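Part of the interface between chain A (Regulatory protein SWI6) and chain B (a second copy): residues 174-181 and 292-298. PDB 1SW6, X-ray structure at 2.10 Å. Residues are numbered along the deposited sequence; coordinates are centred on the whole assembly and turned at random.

Chain A (174-181) SVNNYDSG
Chain B 292-298: RLGNISI

A short helical turn of chain A that includes A:Asn176 and A:Asp179 packs against the break between two helices of chain B, where the first helix ends at B:Leu293 and the next begins at B:Ile296. Together the two stretches bury 312 Å², most of chain A's share through A:Asp179 and A:Asn176. The register is set by A:Asn176 CA, 4.9 Å from B:Asn295 CA, and by A:Asp179 CA, 6.2 Å from B:Ile296 CA.

A:Asp179 (phi/psi -56/-38) points its CA-to-CB bond toward chain B. With chi1 m (-71°) and chi2 -4°, A:Asp179 OD2 accepts a hydrogen bond from B:Ile296 N at 3.0 Å, N-H...O angle 144°. That amide lies at the start of a helix, where backbone N-H groups lack acceptors from a preceding turn, so the carboxylate supplies one from the other chain. Water 2 extends the link: it donates to A:Asp179 OD2 at 2.5 Å and accepts from B:Ser297 N at 3.1 Å. The aliphatic part of the side chain also packs, A:Asp179 CB lying 3.5 Å from CG1 of B:Ile296 (-59/-39, chi1 m, chi2 t).

A:Asn176 (-50/-44) sets its CA-to-CB bond sideways, but chi1 m (-64°) and chi2 53° bring its amide nearer to chain B. A:Asn176 ND2 donates to B:Leu293 O at 2.7 Å; the bond is short but weak, its angle only 129°. Water 1 lies 2.7 Å from A:Asn176 OD1, placed to donate to it, and accepts from B:Asn295 ND2 at 2.9 Å, so it sits between the two asparagines.

B:Gly294 (89/11) carries the chain out of the first helix with positive phi. A CB here would point toward chain A, 3.1 Å from A:Ser180 OG, and would jam against the preceding carbonyl O; glycine permits the turn and the close approach. B:Gly294 O lies 3.6 Å from A:Asp179 CB. A:Ser180 (-87/-7, chi1 m) turns its OG back to A:Asn176 O, donating at 2.9 Å within its own chain.

B:Asn295 (-101/106, chi1 t, chi2 -35°) caps the second helix, B:Asn295 OD1 accepting a weak bond from B:Ile298 N at 3.4 Å; B:Asn295 OD1 also accepts a very short one, 2.4 Å, from B:Ser297 OG (chi1 p). B:Asn295 ND2 meets A:Val175 CG2 at 3.8 Å. Backbone bonds hold the opposing turn, A:Asp179 N to A:Val175 O at 2.9 Å and A:Ser180 N to A:Asn176 O at 3.0 Å, before A:Gly181 (58/33) closes it in a Schellman motif.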

ATOM      1  N   SER A 174       2.556  -9.182   4.139  1.00 34.16           N
ATOM      2  CA  SER A 174       1.101  -9.121   3.946  1.00 33.72           C
ATOM      3  C   SER A 174       0.530 -10.526   4.190  1.00 33.60           C
ATOM      4  O   SER A 174       1.259 -11.525   4.090  1.00 31.69           O
ATOM      5  CB  SER A 174       0.754  -8.647   2.531  1.00 34.44           C
ATOM      6  OG  SER A 174       1.031  -9.643   1.571  1.00 36.72           O
ATOM      7  N   VAL A 175      -0.757 -10.611   4.526  1.00 32.78           N
ATOM      8  CA  VAL A 175      -1.367 -11.909   4.804  1.00 33.49           C
ATOM      9  C   VAL A 175      -1.872 -12.582   3.553  1.00 33.38           C
ATOM     10  O   VAL A 175      -2.335 -13.720   3.598  1.00 35.36           O
ATOM     11  CB  VAL A 175      -2.566 -11.807   5.771  1.00 34.83           C
ATOM     12  CG1 VAL A 175      -2.165 -11.067   7.029  1.00 34.55           C
ATOM     13  CG2 VAL A 175      -3.743 -11.143   5.072  1.00 33.21           C
ATOM     14  N   ASN A 176      -1.776 -11.875   2.438  1.00 33.59           N
ATOM     15  CA  ASN A 176      -2.258 -12.374   1.158  1.00 34.05           C
ATOM     16  C   ASN A 176      -1.808 -13.769   0.734  1.00 34.36           C
ATOM     17  O   ASN A 176      -2.617 -14.555   0.242  1.00 32.35           O
ATOM     18  CB  ASN A 176      -1.911 -11.363   0.067  1.00 34.19           C
ATOM     19  CG  ASN A 176      -2.627 -10.043   0.262  1.00 34.73           C
ATOM     20  OD1 ASN A 176      -2.550  -9.445   1.341  1.00 37.37           O
ATOM     21  ND2 ASN A 176      -3.329  -9.580  -0.774  1.00 34.25           N
ATOM     22  N   ASN A 177      -0.526 -14.082   0.907  1.00 34.44           N
ATOM     23  CA  ASN A 177      -0.031 -15.390   0.499  1.00 34.99           C
ATOM     24  C   ASN A 177      -0.455 -16.518   1.436  1.00 34.58           C
ATOM     25  O   ASN A 177      -0.528 -17.671   1.034  1.00 35.94           O
ATOM     26  CB  ASN A 177       1.480 -15.332   0.325  1.00 34.63           C
ATOM     27  CG  ASN A 177       1.872 -14.741  -1.025  1.00 34.36           C
ATOM     28  OD1 ASN A 177       1.917 -15.451  -2.012  1.00 35.37           O
ATOM     29  ND2 ASN A 177       2.124 -13.441  -1.069  1.00 32.94           N
ATOM     30  N   TYR A 178      -0.756 -16.176   2.681  1.00 34.18           N
ATOM     31  CA  TYR A 178      -1.226 -17.167   3.644  1.00 35.58           C
ATOM     32  C   TYR A 178      -2.711 -17.445   3.343  1.00 35.49           C
ATOM     33  O   TYR A 178      -3.125 -18.587   3.170  1.00 36.22           O
ATOM     34  CB  TYR A 178      -1.045 -16.621   5.061  1.00 35.26           C
ATOM     35  CG  TYR A 178      -1.817 -17.346   6.143  1.00 36.33           C
ATOM     36  CD1 TYR A 178      -1.603 -18.695   6.406  1.00 37.02           C
ATOM     37  CD2 TYR A 178      -2.735 -16.667   6.928  1.00 36.22           C
ATOM     38  CE1 TYR A 178      -2.289 -19.346   7.432  1.00 36.72           C
ATOM     39  CE2 TYR A 178      -3.421 -17.305   7.952  1.00 37.40           C
ATOM     40  CZ  TYR A 178      -3.195 -18.640   8.198  1.00 37.46           C
ATOM     41  OH  TYR A 178      -3.889 -19.256   9.209  1.00 37.21           O
ATOM     42  N   ASP A 179      -3.506 -16.388   3.253  1.00 36.99           N
ATOM     43  CA  ASP A 179      -4.927 -16.541   2.965  1.00 38.33           C
ATOM     44  C   ASP A 179      -5.146 -17.303   1.671  1.00 38.39           C
ATOM     45  O   ASP A 179      -6.056 -18.126   1.575  1.00 37.66           O
ATOM     46  CB  ASP A 179      -5.605 -15.174   2.863  1.00 38.88           C
ATOM     47  CG  ASP A 179      -5.729 -14.481   4.209  1.00 39.01           C
ATOM     48  OD1 ASP A 179      -5.357 -15.091   5.235  1.00 40.70           O
ATOM     49  OD2 ASP A 179      -6.202 -13.326   4.245  1.00 41.20           O
ATOM     50  N   SER A 180      -4.297 -17.040   0.683  1.00 38.91           N
ATOM     51  CA  SER A 180      -4.419 -17.687  -0.617  1.00 39.13           C
ATOM     52  C   SER A 180      -3.694 -19.026  -0.709  1.00 39.24           C
ATOM     53  O   SER A 180      -3.830 -19.733  -1.701  1.00 38.82           O
ATOM     54  CB  SER A 180      -3.907 -16.754  -1.718  1.00 39.72           C
ATOM     55  OG  SER A 180      -4.557 -15.496  -1.657  1.00 42.07           O
ATOM     56  N   GLY A 181      -2.925 -19.371   0.321  1.00 39.45           N
ATOM     57  CA  GLY A 181      -2.205 -20.634   0.312  1.00 39.13           C
ATOM     58  C   GLY A 181      -1.257 -20.796  -0.865  1.00 38.46           C
ATOM     59  O   GLY A 181      -1.065 -21.903  -1.362  1.00 38.33           O
TER
ATOM     60  N   ARG B 292     -10.271 -10.113  -5.638  1.00 39.78           N
ATOM     61  CA  ARG B 292      -9.137 -10.428  -6.489  1.00 40.00           C
ATOM     62  C   ARG B 292      -7.786 -10.146  -5.824  1.00 38.97           C
ATOM     63  O   ARG B 292      -6.777 -10.722  -6.215  1.00 39.22           O
ATOM     64  CB  ARG B 292      -9.249  -9.666  -7.814  1.00 41.35           C
ATOM     65  CG  ARG B 292     -10.555  -9.942  -8.571  1.00 44.17           C
ATOM     66  CD  ARG B 292     -10.466  -9.526 -10.042  1.00 46.20           C
ATOM     67  NE  ARG B 292     -10.206  -8.099 -10.219  1.00 48.21           N
ATOM     68  CZ  ARG B 292     -11.148  -7.154 -10.232  1.00 50.48           C
ATOM     69  NH1 ARG B 292     -12.427  -7.476 -10.084  1.00 49.79           N
ATOM     70  NH2 ARG B 292     -10.809  -5.878 -10.397  1.00 50.00           N
ATOM     71  N   LEU B 293      -7.758  -9.278  -4.814  1.00 37.48           N
ATOM     72  CA  LEU B 293      -6.494  -8.973  -4.155  1.00 36.92           C
ATOM     73  C   LEU B 293      -6.014 -10.108  -3.236  1.00 36.76           C
ATOM     74  O   LEU B 293      -4.824 -10.235  -2.963  1.00 37.65           O
ATOM     75  CB  LEU B 293      -6.600  -7.646  -3.403  1.00 36.15           C
ATOM     76  CG  LEU B 293      -6.928  -6.435  -4.297  1.00 36.65           C
ATOM     77  CD1 LEU B 293      -6.955  -5.157  -3.465  1.00 37.75           C
ATOM     78  CD2 LEU B 293      -5.898  -6.308  -5.402  1.00 35.34           C
ATOM     79  N   GLY B 294      -6.929 -10.939  -2.761  1.00 36.66           N
ATOM     80  CA  GLY B 294      -6.511 -12.058  -1.929  1.00 36.72           C
ATOM     81  C   GLY B 294      -6.390 -11.895  -0.416  1.00 36.32           C
ATOM     82  O   GLY B 294      -5.808 -12.766   0.234  1.00 36.15           O
ATOM     83  N   ASN B 295      -6.890 -10.794   0.147  1.00 33.90           N
ATOM     84  CA  ASN B 295      -6.854 -10.616   1.606  1.00 33.99           C
ATOM     85  C   ASN B 295      -8.281 -10.986   2.030  1.00 32.66           C
ATOM     86  O   ASN B 295      -9.220 -10.232   1.782  1.00 32.84           O
ATOM     87  CB  ASN B 295      -6.530  -9.164   1.981  1.00 32.35           C
ATOM     88  CG  ASN B 295      -6.519  -8.929   3.486  1.00 33.95           C
ATOM     89  OD1 ASN B 295      -7.297  -9.534   4.225  1.00 31.97           O
ATOM     90  ND2 ASN B 295      -5.643  -8.031   3.947  1.00 31.11           N
ATOM     91  N   ILE B 296      -8.439 -12.167   2.627  1.00 32.21           N
ATOM     92  CA  ILE B 296      -9.752 -12.657   3.060  1.00 33.24           C
ATOM     93  C   ILE B 296     -10.454 -11.750   4.062  1.00 33.02           C
ATOM     94  O   ILE B 296     -11.670 -11.564   3.991  1.00 32.96           O
ATOM     95  CB  ILE B 296      -9.649 -14.063   3.703  1.00 35.49           C
ATOM     96  CG1 ILE B 296      -9.122 -15.070   2.686  1.00 39.90           C
ATOM     97  CG2 ILE B 296     -11.018 -14.516   4.200  1.00 36.99           C
ATOM     98  CD1 ILE B 296      -8.896 -16.471   3.278  1.00 41.14           C
ATOM     99  N   SER B 297      -9.703 -11.182   5.003  1.00 32.13           N
ATOM    100  CA  SER B 297     -10.324 -10.322   6.002  1.00 31.98           C
ATOM    101  C   SER B 297     -11.042  -9.116   5.388  1.00 32.11           C
ATOM    102  O   SER B 297     -12.040  -8.650   5.940  1.00 31.89           O
ATOM    103  CB  SER B 297      -9.284  -9.855   7.031  1.00 33.27           C
ATOM    104  OG  SER B 297      -8.205  -9.153   6.425  1.00 35.79           O
ATOM    105  N   ILE B 298     -10.540  -8.617   4.255  1.00 31.25           N
ATOM    106  CA  ILE B 298     -11.136  -7.457   3.583  1.00 31.02           C
ATOM    107  C   ILE B 298     -12.453  -7.898   2.948  1.00 31.49           C
ATOM    108  O   ILE B 298     -13.473  -7.215   3.063  1.00 31.01           O
ATOM    109  CB  ILE B 298     -10.184  -6.886   2.491  1.00 31.43           C
ATOM    110  CG1 ILE B 298      -8.863  -6.429   3.122  1.00 33.03           C
ATOM    111  CG2 ILE B 298     -10.831  -5.697   1.791  1.00 31.65           C
ATOM    112  CD1 ILE B 298      -7.860  -5.850   2.100  1.00 31.59           C
TER
HETATM  113  O   HOH W   1      -3.369  -7.070   2.431  1.00 36.81           O
HETATM  114  O   HOH W   2      -7.009 -12.070   6.300  1.00 44.07           O